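Local coordinates for replicase polyprotein 1a (Avian infectious bronchitis virus, PDB 3LD1), which is processed into mature viral proteins, the region here being part of non-structural protein 2, whose molecular function is not established, at residues M250-F255 and A259-A264; S92-K97 and E124-T129; D41-L44 and Q49-F52. The protein carries 3 engineered substitutions. All coordinates share one frame; numbering follows the deposited sequence.

Interaction 1 of 3, residues M250-F255 and A259-A264; sequences MGAKIF and AFFREA
The methyl of Ala252 sits over one face of the Phe261 ring, its CB 3.6 Å from the ring centroid and 16° off the ring normal, a CH-pi contact that is the tight end of this antiparallel hairpin. The same CB leans toward the rim, where it is 3.5 Å from Phe261 CE2, and it also comes within 3.4 Å of the Phe260 carbonyl O. Met250 adds to this apolar cluster from another direction: its CB reaches the edge of the Phe261 ring, near the ring plane, while the extended chain beyond CG carries the sulfur away. The CB of Phe261 itself points away from 250-255; with CG anti to the carbonyl carbon (chi1 -84°), the ring swings back over Ala252.

Beyond this end the strands are joined mainly by backbone. Lys253 and Phe260 form a hydrogen-bonded pair. Lys253 N donates to Phe260 O at 3.1 Å, whereas the return bond from Phe260 N to Lys253 O is weak at 3.3 Å. The packing is looser around Ile254 and Phe255, both partly exposed: Ile254 CD1 stays 4.4 Å from Ala259 CB, and Phe255 CB is 4.2 Å from Phe260 CE1. The Lys253 chain bends at chi2 and leads away from the hairpin, and its NZ bonds to Asn247 OD1 and to the carbonyls of Glu243 and Leu245.

Strand 253-255 is the outermost strand of a four-stranded antiparallel sheet, with 258-260 between it and 265-269. Phe260 meets Phe242, near the end of helix 232-243, edge-to-face, while Met250 and Phe261 pack on strands 335-342 and 345-355 of the neighbouring six-stranded sheet.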
ATOM      1  N   MET A 250     -10.023 -14.670 -26.026  1.00 46.06           N
ATOM      2  CA  MET A 250      -8.810 -15.369 -25.538  1.00 46.10           C
ATOM      3  C   MET A 250      -8.724 -15.507 -24.029  1.00 46.73           C
ATOM      4  O   MET A 250      -7.628 -15.630 -23.459  1.00 47.20           O
ATOM      5  CB  MET A 250      -7.511 -14.728 -26.071  1.00 45.16           C
ATOM      6  CG  MET A 250      -7.171 -14.988 -27.490  1.00 44.31           C
ATOM      7  SD  MET A 250      -5.531 -14.386 -27.861  1.00 48.56           S
ATOM      8  CE  MET A 250      -5.153 -15.143 -29.415  1.00 41.53           C
ATOM      9  N   GLY A 251      -9.854 -15.420 -23.362  1.00 46.65           N
ATOM     10  CA  GLY A 251      -9.922 -15.887 -22.011  1.00 46.33           C
ATOM     11  C   GLY A 251      -9.763 -14.770 -21.042  1.00 47.34           C
ATOM     12  O   GLY A 251      -9.432 -14.996 -19.886  1.00 48.98           O
ATOM     13  N   ALA A 252     -10.012 -13.551 -21.488  1.00 47.81           N
ATOM     14  CA  ALA A 252      -9.914 -12.400 -20.605  1.00 46.74           C
ATOM     15  C   ALA A 252     -11.260 -12.068 -19.990  1.00 47.31           C
ATOM     16  O   ALA A 252     -12.285 -12.594 -20.421  1.00 48.00           O
ATOM     17  CB  ALA A 252      -9.416 -11.213 -21.388  1.00 46.07           C
ATOM     18  N   LYS A 253     -11.254 -11.109 -19.063  1.00 47.09           N
ATOM     19  CA  LYS A 253     -12.402 -10.722 -18.305  1.00 46.34           C
ATOM     20  C   LYS A 253     -12.886  -9.438 -18.863  1.00 47.09           C
ATOM     21  O   LYS A 253     -12.086  -8.527 -19.006  1.00 48.80           O
ATOM     22  CB  LYS A 253     -11.986 -10.523 -16.829  1.00 45.26           C
ATOM     23  CG  LYS A 253     -11.773 -11.801 -16.096  1.00 43.72           C
ATOM     24  CD  LYS A 253     -13.087 -12.617 -16.056  1.00 44.97           C
ATOM     25  CE  LYS A 253     -12.921 -13.965 -15.258  1.00 43.99           C
ATOM     26  NZ  LYS A 253     -14.304 -14.554 -15.168  1.00 44.08           N
ATOM     27  N   ILE A 254     -14.185  -9.276 -19.123  1.00 48.47           N
ATOM     28  CA  ILE A 254     -14.601  -8.018 -19.774  1.00 49.20           C
ATOM     29  C   ILE A 254     -15.260  -7.016 -18.854  1.00 50.74           C
ATOM     30  O   ILE A 254     -16.127  -7.329 -18.053  1.00 51.10           O
ATOM     31  CB  ILE A 254     -15.528  -8.239 -21.012  1.00 48.73           C
ATOM     32  CG1 ILE A 254     -14.979  -9.343 -21.961  1.00 49.23           C
ATOM     33  CG2 ILE A 254     -15.787  -6.911 -21.729  1.00 48.27           C
ATOM     34  CD1 ILE A 254     -13.633  -9.045 -22.688  1.00 49.91           C
ATOM     35  N   PHE A 255     -14.850  -5.772 -18.978  1.00 52.41           N
ATOM     36  CA  PHE A 255     -15.508  -4.714 -18.273  1.00 52.98           C
ATOM     37  C   PHE A 255     -15.423  -3.588 -19.217  1.00 53.15           C
ATOM     38  O   PHE A 255     -14.276  -3.170 -19.550  1.00 53.69           O
ATOM     39  CB  PHE A 255     -14.720  -4.316 -17.021  1.00 53.04           C
ATOM     40  CG  PHE A 255     -15.335  -3.153 -16.281  1.00 54.21           C
ATOM     41  CD1 PHE A 255     -16.434  -3.357 -15.431  1.00 54.04           C
ATOM     42  CD2 PHE A 255     -14.846  -1.867 -16.454  1.00 53.78           C
ATOM     43  CE1 PHE A 255     -17.019  -2.281 -14.758  1.00 57.16           C
ATOM     44  CE2 PHE A 255     -15.416  -0.769 -15.781  1.00 56.13           C
ATOM     45  CZ  PHE A 255     -16.502  -0.964 -14.928  1.00 55.58           C
ATOM     46  N   ALA A 259     -10.166  -4.996 -21.417  1.00 45.41           N
ATOM     47  CA  ALA A 259      -9.941  -6.442 -21.281  1.00 44.04           C
ATOM     48  C   ALA A 259      -8.794  -6.768 -20.327  1.00 44.05           C
ATOM     49  O   ALA A 259      -7.765  -6.087 -20.320  1.00 44.10           O
ATOM     50  CB  ALA A 259      -9.665  -7.064 -22.611  1.00 43.12           C
ATOM     51  N   PHE A 260      -8.956  -7.847 -19.576  1.00 42.96           N
ATOM     52  CA  PHE A 260      -8.075  -8.115 -18.499  1.00 43.21           C
ATOM     53  C   PHE A 260      -7.590  -9.534 -18.617  1.00 44.35           C
ATOM     54  O   PHE A 260      -8.320 -10.474 -18.277  1.00 43.35           O
ATOM     55  CB  PHE A 260      -8.846  -7.934 -17.187  1.00 43.19           C
ATOM     56  CG  PHE A 260      -9.126  -6.505 -16.864  1.00 42.81           C
ATOM     57  CD1 PHE A 260     -10.250  -5.877 -17.342  1.00 45.53           C
ATOM     58  CD2 PHE A 260      -8.244  -5.771 -16.082  1.00 45.91           C
ATOM     59  CE1 PHE A 260     -10.483  -4.517 -17.062  1.00 47.67           C
ATOM     60  CE2 PHE A 260      -8.451  -4.404 -15.809  1.00 45.37           C
ATOM     61  CZ  PHE A 260      -9.564  -3.775 -16.286  1.00 45.51           C
ATOM     62  N   PHE A 261      -6.350  -9.647 -19.105  1.00 44.78           N
ATOM     63  CA  PHE A 261      -5.718 -10.878 -19.446  1.00 44.89           C
ATOM     64  C   PHE A 261      -4.915 -11.336 -18.251  1.00 47.39           C
ATOM     65  O   PHE A 261      -4.998 -10.730 -17.191  1.00 47.96           O
ATOM     66  CB  PHE A 261      -4.850 -10.589 -20.638  1.00 44.19           C
ATOM     67  CG  PHE A 261      -5.603 -10.631 -21.951  1.00 43.38           C
ATOM     68  CD1 PHE A 261      -5.866  -9.479 -22.654  1.00 37.59           C
ATOM     69  CD2 PHE A 261      -6.100 -11.854 -22.455  1.00 41.77           C
ATOM     70  CE1 PHE A 261      -6.603  -9.522 -23.849  1.00 40.03           C
ATOM     71  CE2 PHE A 261      -6.816 -11.891 -23.621  1.00 42.06           C
ATOM     72  CZ  PHE A 261      -7.083 -10.706 -24.311  1.00 40.30           C
ATOM     73  N   ARG A 262      -4.141 -12.415 -18.369  1.00 49.53           N
ATOM     74  CA  ARG A 262      -3.498 -12.992 -17.136  1.00 50.24           C
ATOM     75  C   ARG A 262      -2.834 -11.912 -16.319  1.00 49.21           C
ATOM     76  O   ARG A 262      -3.025 -11.823 -15.146  1.00 50.58           O
ATOM     77  CB  ARG A 262      -2.468 -14.104 -17.453  1.00 50.49           C
ATOM     78  CG  ARG A 262      -2.867 -15.530 -17.040  1.00 52.38           C
ATOM     79  CD  ARG A 262      -3.228 -16.388 -18.229  1.00 57.68           C
ATOM     80  NE  ARG A 262      -2.255 -17.439 -18.635  1.00 59.69           N
ATOM     81  CZ  ARG A 262      -1.194 -17.262 -19.438  1.00 62.51           C
ATOM     82  NH1 ARG A 262      -0.860 -16.032 -19.906  1.00 64.30           N
ATOM     83  NH2 ARG A 262      -0.428 -18.321 -19.760  1.00 61.57           N
ATOM     84  N   GLU A 263      -2.099 -11.057 -17.004  1.00 49.32           N
ATOM     85  CA  GLU A 263      -1.086 -10.216 -16.416  1.00 47.54           C
ATOM     86  C   GLU A 263      -1.083  -8.852 -16.969  1.00 45.17           C
ATOM     87  O   GLU A 263      -0.131  -8.180 -16.750  1.00 45.34           O
ATOM     88  CB  GLU A 263       0.290 -10.801 -16.727  1.00 48.06           C
ATOM     89  CG  GLU A 263       0.667 -11.964 -15.850  1.00 50.82           C
ATOM     90  CD  GLU A 263       1.798 -12.782 -16.489  1.00 58.54           C
ATOM     91  OE1 GLU A 263       2.714 -13.238 -15.719  1.00 54.04           O
ATOM     92  OE2 GLU A 263       1.760 -12.945 -17.772  1.00 58.08           O
ATOM     93  N   ALA A 264      -2.121  -8.429 -17.686  1.00 43.93           N
ATOM     94  CA  ALA A 264      -2.161  -7.082 -18.262  1.00 42.88           C
ATOM     95  C   ALA A 264      -3.578  -6.642 -18.583  1.00 43.69           C
ATOM     96  O   ALA A 264      -4.462  -7.489 -18.841  1.00 44.25           O
ATOM     97  CB  ALA A 264      -1.318  -7.000 -19.546  1.00 41.85           C
TER

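Interaction 2 of 3, residues S92-K97 and E124-T129; sequences SPFARK and EIFDPT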
ATOM      1  N   SER A  92      10.539  19.985  25.477  1.00 47.35           N
ATOM      2  CA  SER A  92      10.284  19.712  24.085  1.00 47.09           C
ATOM      3  C   SER A  92       8.977  20.379  23.696  1.00 46.97           C
ATOM      4  O   SER A  92       7.979  20.098  24.263  1.00 46.31           O
ATOM      5  CB  SER A  92      10.196  18.205  23.829  1.00 46.64           C
ATOM      6  OG  SER A  92       9.637  18.017  22.533  1.00 43.42           O
ATOM      7  N   PRO A  93       8.988  21.267  22.714  1.00 48.20           N
ATOM      8  CA  PRO A  93       7.709  22.008  22.494  1.00 48.46           C
ATOM      9  C   PRO A  93       6.636  21.043  21.971  1.00 47.92           C
ATOM     10  O   PRO A  93       5.438  21.067  22.390  1.00 47.71           O
ATOM     11  CB  PRO A  93       8.080  23.136  21.457  1.00 49.14           C
ATOM     12  CG  PRO A  93       9.647  23.135  21.357  1.00 48.18           C
ATOM     13  CD  PRO A  93      10.092  21.692  21.813  1.00 49.53           C
ATOM     14  N   PHE A  94       7.080  20.174  21.083  1.00 46.22           N
ATOM     15  CA  PHE A  94       6.254  19.056  20.656  1.00 45.65           C
ATOM     16  C   PHE A  94       5.629  18.207  21.825  1.00 45.45           C
ATOM     17  O   PHE A  94       4.376  18.078  21.916  1.00 45.74           O
ATOM     18  CB  PHE A  94       7.053  18.204  19.680  1.00 44.67           C
ATOM     19  CG  PHE A  94       6.278  17.054  19.071  1.00 45.36           C
ATOM     20  CD1 PHE A  94       4.910  17.175  18.723  1.00 48.90           C
ATOM     21  CD2 PHE A  94       6.914  15.849  18.787  1.00 44.64           C
ATOM     22  CE1 PHE A  94       4.186  16.067  18.091  1.00 45.74           C
ATOM     23  CE2 PHE A  94       6.185  14.750  18.198  1.00 46.20           C
ATOM     24  CZ  PHE A  94       4.829  14.873  17.861  1.00 43.67           C
ATOM     25  N   ALA A  95       6.452  17.613  22.679  1.00 44.16           N
ATOM     26  CA  ALA A  95       5.905  16.928  23.844  1.00 45.93           C
ATOM     27  C   ALA A  95       4.812  17.780  24.501  1.00 46.52           C
ATOM     28  O   ALA A  95       3.731  17.298  24.740  1.00 47.65           O
ATOM     29  CB  ALA A  95       6.998  16.572  24.886  1.00 45.47           C
ATOM     30  N   ARG A  96       5.048  19.063  24.738  1.00 46.63           N
ATOM     31  CA  ARG A  96       4.002  19.836  25.423  1.00 46.40           C
ATOM     32  C   ARG A  96       2.701  19.928  24.686  1.00 44.50           C
ATOM     33  O   ARG A  96       1.668  19.822  25.341  1.00 45.20           O
ATOM     34  CB  ARG A  96       4.454  21.205  25.918  1.00 46.80           C
ATOM     35  CG  ARG A  96       5.669  21.076  26.873  1.00 50.24           C
ATOM     36  CD  ARG A  96       5.965  22.432  27.471  1.00 56.07           C
ATOM     37  NE  ARG A  96       6.438  22.243  28.821  1.00 59.68           N
ATOM     38  CZ  ARG A  96       6.945  23.207  29.565  1.00 60.84           C
ATOM     39  NH1 ARG A  96       7.058  24.427  29.069  1.00 62.27           N
ATOM     40  NH2 ARG A  96       7.350  22.939  30.788  1.00 58.08           N
ATOM     41  N   LYS A  97       2.727  20.072  23.364  1.00 42.50           N
ATOM     42  CA  LYS A  97       1.484  20.042  22.621  1.00 41.49           C
ATOM     43  C   LYS A  97       0.826  18.655  22.770  1.00 42.33           C
ATOM     44  O   LYS A  97      -0.412  18.523  22.933  1.00 42.39           O
ATOM     45  CB  LYS A  97       1.741  20.384  21.177  1.00 41.48           C
ATOM     46  CG  LYS A  97       2.427  21.724  21.071  1.00 40.36           C
ATOM     47  CD  LYS A  97       2.409  22.341  19.621  1.00 42.14           C
ATOM     48  CE  LYS A  97       3.154  21.442  18.608  1.00 42.52           C
ATOM     49  NZ  LYS A  97       3.555  21.981  17.183  1.00 40.91           N
ATOM     50  N   GLU A 124      -3.878  22.382  12.099  1.00 55.56           N
ATOM     51  CA  GLU A 124      -4.052  23.644  12.783  1.00 56.41           C
ATOM     52  C   GLU A 124      -3.188  23.704  14.022  1.00 55.60           C
ATOM     53  O   GLU A 124      -2.936  24.753  14.520  1.00 57.15           O
ATOM     54  CB  GLU A 124      -5.506  23.856  13.201  1.00 56.40           C
ATOM     55  CG  GLU A 124      -6.493  24.133  12.096  1.00 56.45           C
ATOM     56  CD  GLU A 124      -7.904  24.414  12.687  1.00 59.61           C
ATOM     57  OE1 GLU A 124      -8.111  24.130  13.921  1.00 59.61           O
ATOM     58  OE2 GLU A 124      -8.807  24.895  11.912  1.00 60.41           O
ATOM     59  N   ILE A 125      -2.719  22.599  14.562  1.00 55.30           N
ATOM     60  CA  ILE A 125      -1.851  22.726  15.737  1.00 53.80           C
ATOM     61  C   ILE A 125      -0.484  22.059  15.520  1.00 52.97           C
ATOM     62  O   ILE A 125       0.481  22.470  16.134  1.00 53.48           O
ATOM     63  CB  ILE A 125      -2.576  22.234  17.036  1.00 54.84           C
ATOM     64  CG1 ILE A 125      -3.794  23.121  17.385  1.00 54.58           C
ATOM     65  CG2 ILE A 125      -1.604  22.036  18.234  1.00 55.67           C
ATOM     66  CD1 ILE A 125      -3.469  24.508  18.039  1.00 57.29           C
ATOM     67  N   PHE A 126      -0.398  21.081  14.616  1.00 51.70           N
ATOM     68  CA  PHE A 126       0.841  20.377  14.298  1.00 49.80           C
ATOM     69  C   PHE A 126       1.335  20.510  12.881  1.00 50.12           C
ATOM     70  O   PHE A 126       0.562  20.561  11.927  1.00 49.30           O
ATOM     71  CB  PHE A 126       0.626  18.919  14.556  1.00 48.44           C
ATOM     72  CG  PHE A 126       0.367  18.593  16.006  1.00 47.63           C
ATOM     73  CD1 PHE A 126      -0.946  18.607  16.535  1.00 46.04           C
ATOM     74  CD2 PHE A 126       1.420  18.231  16.853  1.00 41.35           C
ATOM     75  CE1 PHE A 126      -1.211  18.253  17.929  1.00 39.26           C
ATOM     76  CE2 PHE A 126       1.174  17.904  18.232  1.00 38.46           C
ATOM     77  CZ  PHE A 126      -0.143  17.929  18.772  1.00 41.08           C
ATOM     78  N   ASP A 127       2.651  20.542  12.727  1.00 51.14           N
ATOM     79  CA  ASP A 127       3.219  20.584  11.376  1.00 52.19           C
ATOM     80  C   ASP A 127       3.396  19.166  10.850  1.00 52.48           C
ATOM     81  O   ASP A 127       3.132  18.194  11.608  1.00 52.05           O
ATOM     82  CB  ASP A 127       4.576  21.287  11.367  1.00 52.78           C
ATOM     83  CG  ASP A 127       5.587  20.634  12.294  1.00 55.38           C
ATOM     84  OD1 ASP A 127       5.875  19.401  12.235  1.00 55.97           O
ATOM     85  OD2 ASP A 127       6.127  21.394  13.107  1.00 60.63           O
ATOM     86  N   PRO A 128       3.875  19.036   9.579  1.00 52.16           N
ATOM     87  CA  PRO A 128       3.825  17.739   8.892  1.00 51.35           C
ATOM     88  C   PRO A 128       4.604  16.673   9.593  1.00 50.55           C
ATOM     89  O   PRO A 128       4.180  15.537   9.674  1.00 52.20           O
ATOM     90  CB  PRO A 128       4.356  18.059   7.507  1.00 50.87           C
ATOM     91  CG  PRO A 128       3.895  19.494   7.338  1.00 51.03           C
ATOM     92  CD  PRO A 128       4.346  20.076   8.652  1.00 51.83           C
ATOM     93  N   THR A 129       5.677  17.057  10.214  1.00 50.10           N
ATOM     94  CA  THR A 129       6.548  16.116  10.891  1.00 48.75           C
ATOM     95  C   THR A 129       5.923  15.649  12.230  1.00 48.34           C
ATOM     96  O   THR A 129       6.033  14.458  12.676  1.00 47.99           O
ATOM     97  CB  THR A 129       7.892  16.889  11.087  1.00 49.46           C
ATOM     98  OG1 THR A 129       8.517  17.032   9.803  1.00 50.38           O
ATOM     99  CG2 THR A 129       8.872  16.265  12.114  1.00 48.37           C
TER
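Phe94 and Phe126 meet rim to rim, their ring planes at 83° and their centroids 6.0 Å apart. Although the planes are nearly perpendicular, neither ring lies over the face of the other, which sets the pair apart from a T-shaped stack. The closest approach is between Phe94 CE1 and Phe126 CE2, 3.5 Å apart, and CE2 lies close to the plane of the Phe94 ring. Phe94 sits in the first turn of helix 93-103, and its CG, trans to the backbone N (chi1 -176°), carries the ring across toward residues 124-129.

Lys97, three residues further along the same helix, runs past Phe126 in the opposite direction. Its CB is 3.9 Å from both CE2 and CZ of Phe126, at an oblique angle to the ring, and CE passes 4.0 Å from Phe126 CD2. A bend at chi3 (-62°) then brings the ammonium group near the backbone just before helix 128-134, where NZ makes a weak hydrogen bond of 3.3 Å to Ile125 O. The stronger polar partner of this amine is Glu130, with which it forms a salt bridge. Asp127 is the N-cap of helix 128-134: its OD1 accepts from Glu130 N and, weakly, from Thr129 N. At the start of the other helix, Ser92 OG caps Ala95 N.

The contact thus has a buried aromatic part, continued by Leu134 against both rings, beside a partly exposed polar part. The lysine serves both, its methylenes against Phe126 and its ammonium at Glu130. With Asp127 OD2 also nearby but not in contact with NZ, the surrounding negative charge would probably favour a protonated lysine; its salt bridge with Glu130 ties the first turn of helix 128-134 to helix 93-103.

Interaction 3 of 3, residues D41-L44 and Q49-F52; sequences DRNL and QFKF
A helix-to-strand connection carries this contact: near its C-terminal end, helix 30-46 packs against strand 50-54, an outermost strand of a four-stranded mixed sheet, after a short turn that brings the chain back on itself. Asn43 and Phe50 account for most of it. The CB of Asn43 sits over the centre of the Phe50 ring, 3.3 Å from the centroid and only 4° off the ring normal, a close CH-pi contact in which CB is almost equidistant from all six ring carbons. The carboxamide continues across the same face toward the CD2 side of the ring. Its plane is tilted by 25° from that of the ring, so the two flat groups are stacked, with ND2 3.4 Å from CD2 of Phe50. Leu44 adds its backbone, its N lying 3.7 Å from Phe50 CE1 at an oblique angle.

Phe50 holds its CG between the backbone N and the carbonyl carbon (chi1 71°), a setting that turns the ring from the strand onto the helix. Strand pairing fixes the backbone behind it through hydrogen bonding with Leu61, whose side chain the Phe50 side chain also touches, while Leu44 turns inward onto Val7 of strand 4-8.

No hydrogen bond links the two segments. The attachment therefore rests on dispersion and on weak electrostatic attraction between the polarised C-H groups, with the amide laid alongside, and the pi cloud. By stacking its tilted amide on the ring, the polar asparagine takes part in aromatic packing at a partly exposed edge of the sheet.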
ATOM      1  N   ASP A  41      11.867   1.842  19.865  1.00 40.58           N
ATOM      2  CA  ASP A  41      11.220   0.961  20.832  1.00 40.82           C
ATOM      3  C   ASP A  41      12.019  -0.311  21.016  1.00 40.16           C
ATOM      4  O   ASP A  41      12.044  -0.803  22.094  1.00 39.35           O
ATOM      5  CB  ASP A  41       9.823   0.571  20.390  1.00 39.48           C
ATOM      6  CG  ASP A  41       8.974   1.752  20.078  1.00 41.54           C
ATOM      7  OD1 ASP A  41       9.252   2.937  20.575  1.00 38.04           O
ATOM      8  OD2 ASP A  41       8.000   1.498  19.296  1.00 39.92           O
ATOM      9  N   ARG A  42      12.605  -0.865  19.953  1.00 40.31           N
ATOM     10  CA  ARG A  42      13.417  -2.080  20.107  1.00 41.55           C
ATOM     11  C   ARG A  42      14.619  -1.833  20.991  1.00 40.89           C
ATOM     12  O   ARG A  42      14.924  -2.654  21.864  1.00 40.77           O
ATOM     13  CB  ARG A  42      13.969  -2.592  18.786  1.00 42.42           C
ATOM     14  CG  ARG A  42      13.003  -3.171  17.842  1.00 46.25           C
ATOM     15  CD  ARG A  42      13.765  -3.714  16.618  1.00 53.23           C
ATOM     16  NE  ARG A  42      12.857  -4.392  15.670  1.00 64.07           N
ATOM     17  CZ  ARG A  42      12.854  -4.270  14.328  1.00 67.63           C
ATOM     18  NH1 ARG A  42      13.649  -3.402  13.718  1.00 69.54           N
ATOM     19  NH2 ARG A  42      12.006  -4.989  13.588  1.00 68.35           N
ATOM     20  N   ASN A  43      15.296  -0.708  20.754  1.00 40.62           N
ATOM     21  CA  ASN A  43      16.502  -0.339  21.508  1.00 41.85           C
ATOM     22  C   ASN A  43      16.206  -0.352  22.982  1.00 41.90           C
ATOM     23  O   ASN A  43      16.982  -0.874  23.772  1.00 41.55           O
ATOM     24  CB  ASN A  43      16.999   1.069  21.135  1.00 41.36           C
ATOM     25  CG  ASN A  43      17.998   1.065  20.000  1.00 43.76           C
ATOM     26  OD1 ASN A  43      18.761   0.117  19.877  1.00 47.14           O
ATOM     27  ND2 ASN A  43      18.032   2.150  19.188  1.00 40.71           N
ATOM     28  N   LEU A  44      15.072   0.254  23.335  1.00 42.44           N
ATOM     29  CA  LEU A  44      14.681   0.370  24.722  1.00 43.03           C
ATOM     30  C   LEU A  44      14.566  -0.980  25.352  1.00 44.47           C
ATOM     31  O   LEU A  44      14.989  -1.139  26.474  1.00 45.99           O
ATOM     32  CB  LEU A  44      13.377   1.123  24.828  1.00 42.74           C
ATOM     33  CG  LEU A  44      12.763   1.438  26.195  1.00 46.12           C
ATOM     34  CD1 LEU A  44      13.652   2.333  27.120  1.00 42.66           C
ATOM     35  CD2 LEU A  44      11.358   2.079  26.020  1.00 41.76           C
ATOM     36  N   GLN A  49      22.634   0.063  26.667  1.00 52.50           N
ATOM     37  CA  GLN A  49      22.800   1.434  26.389  1.00 51.79           C
ATOM     38  C   GLN A  49      22.731   1.707  24.896  1.00 50.62           C
ATOM     39  O   GLN A  49      23.113   0.869  24.092  1.00 51.60           O
ATOM     40  CB  GLN A  49      24.126   1.841  26.925  1.00 51.90           C
ATOM     41  CG  GLN A  49      24.349   3.318  26.777  1.00 56.44           C
ATOM     42  CD  GLN A  49      25.798   3.673  26.995  1.00 57.36           C
ATOM     43  OE1 GLN A  49      26.308   3.487  28.087  1.00 54.01           O
ATOM     44  NE2 GLN A  49      26.479   4.133  25.938  1.00 58.90           N
ATOM     45  N   PHE A  50      22.207   2.861  24.523  1.00 49.56           N
ATOM     46  CA  PHE A  50      22.166   3.263  23.134  1.00 48.34           C
ATOM     47  C   PHE A  50      21.893   4.766  23.111  1.00 49.41           C
ATOM     48  O   PHE A  50      21.486   5.365  24.132  1.00 49.04           O
ATOM     49  CB  PHE A  50      21.064   2.522  22.406  1.00 48.89           C
ATOM     50  CG  PHE A  50      19.644   2.963  22.780  1.00 47.07           C
ATOM     51  CD1 PHE A  50      18.982   2.410  23.906  1.00 49.81           C
ATOM     52  CD2 PHE A  50      18.953   3.876  21.984  1.00 42.97           C
ATOM     53  CE1 PHE A  50      17.633   2.803  24.264  1.00 47.38           C
ATOM     54  CE2 PHE A  50      17.616   4.306  22.302  1.00 45.85           C
ATOM     55  CZ  PHE A  50      16.944   3.772  23.436  1.00 47.36           C
ATOM     56  N   LYS A  51      22.107   5.373  21.953  1.00 49.51           N
ATOM     57  CA  LYS A  51      22.069   6.799  21.826  1.00 51.06           C
ATOM     58  C   LYS A  51      20.694   7.332  21.458  1.00 51.15           C
ATOM     59  O   LYS A  51      19.960   6.676  20.750  1.00 52.95           O
ATOM     60  CB  LYS A  51      22.977   7.201  20.684  1.00 51.38           C
ATOM     61  CG  LYS A  51      24.490   7.157  21.011  1.00 54.24           C
ATOM     62  CD  LYS A  51      25.265   7.653  19.720  1.00 52.18           C
ATOM     63  CE  LYS A  51      26.741   7.253  19.778  1.00 51.88           C
ATOM     64  NZ  LYS A  51      27.464   8.504  19.419  1.00 50.73           N
ATOM     65  N   PHE A  52      20.385   8.566  21.841  1.00 50.19           N
ATOM     66  CA  PHE A  52      19.157   9.180  21.440  1.00 48.76           C
ATOM     67  C   PHE A  52      19.410  10.645  21.056  1.00 50.28           C
ATOM     68  O   PHE A  52      19.549  11.511  21.897  1.00 51.28           O
ATOM     69  CB  PHE A  52      18.156   8.977  22.577  1.00 47.76           C
ATOM     70  CG  PHE A  52      16.770   9.516  22.322  1.00 44.19           C
ATOM     71  CD1 PHE A  52      16.190   9.502  21.036  1.00 40.84           C
ATOM     72  CD2 PHE A  52      16.024  10.055  23.411  1.00 38.91           C
ATOM     73  CE1 PHE A  52      14.851  10.027  20.819  1.00 39.30           C
ATOM     74  CE2 PHE A  52      14.707  10.602  23.202  1.00 36.40           C
ATOM     75  CZ  PHE A  52      14.122  10.574  21.907  1.00 38.39           C
TER

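In the fold
The three contacts are separate and lie in series along the chain, in the order 3, 2, 1. Interactions 2 and 3 share one side of the elongated molecule, their centres 23 Å apart and their nearest atoms about 9 Å apart, so they do not touch. Interaction 3 attaches a helix to the edge of the N-terminal mixed sheet, and interaction 2 joins helices that follow it. Interaction 1 lies on the opposite side of the chain's centre, about 50 Å from each of the others between centres, in the strand-rich C-terminal part. Helices between residues 140 and 207 span much of the sequence separating the two ends.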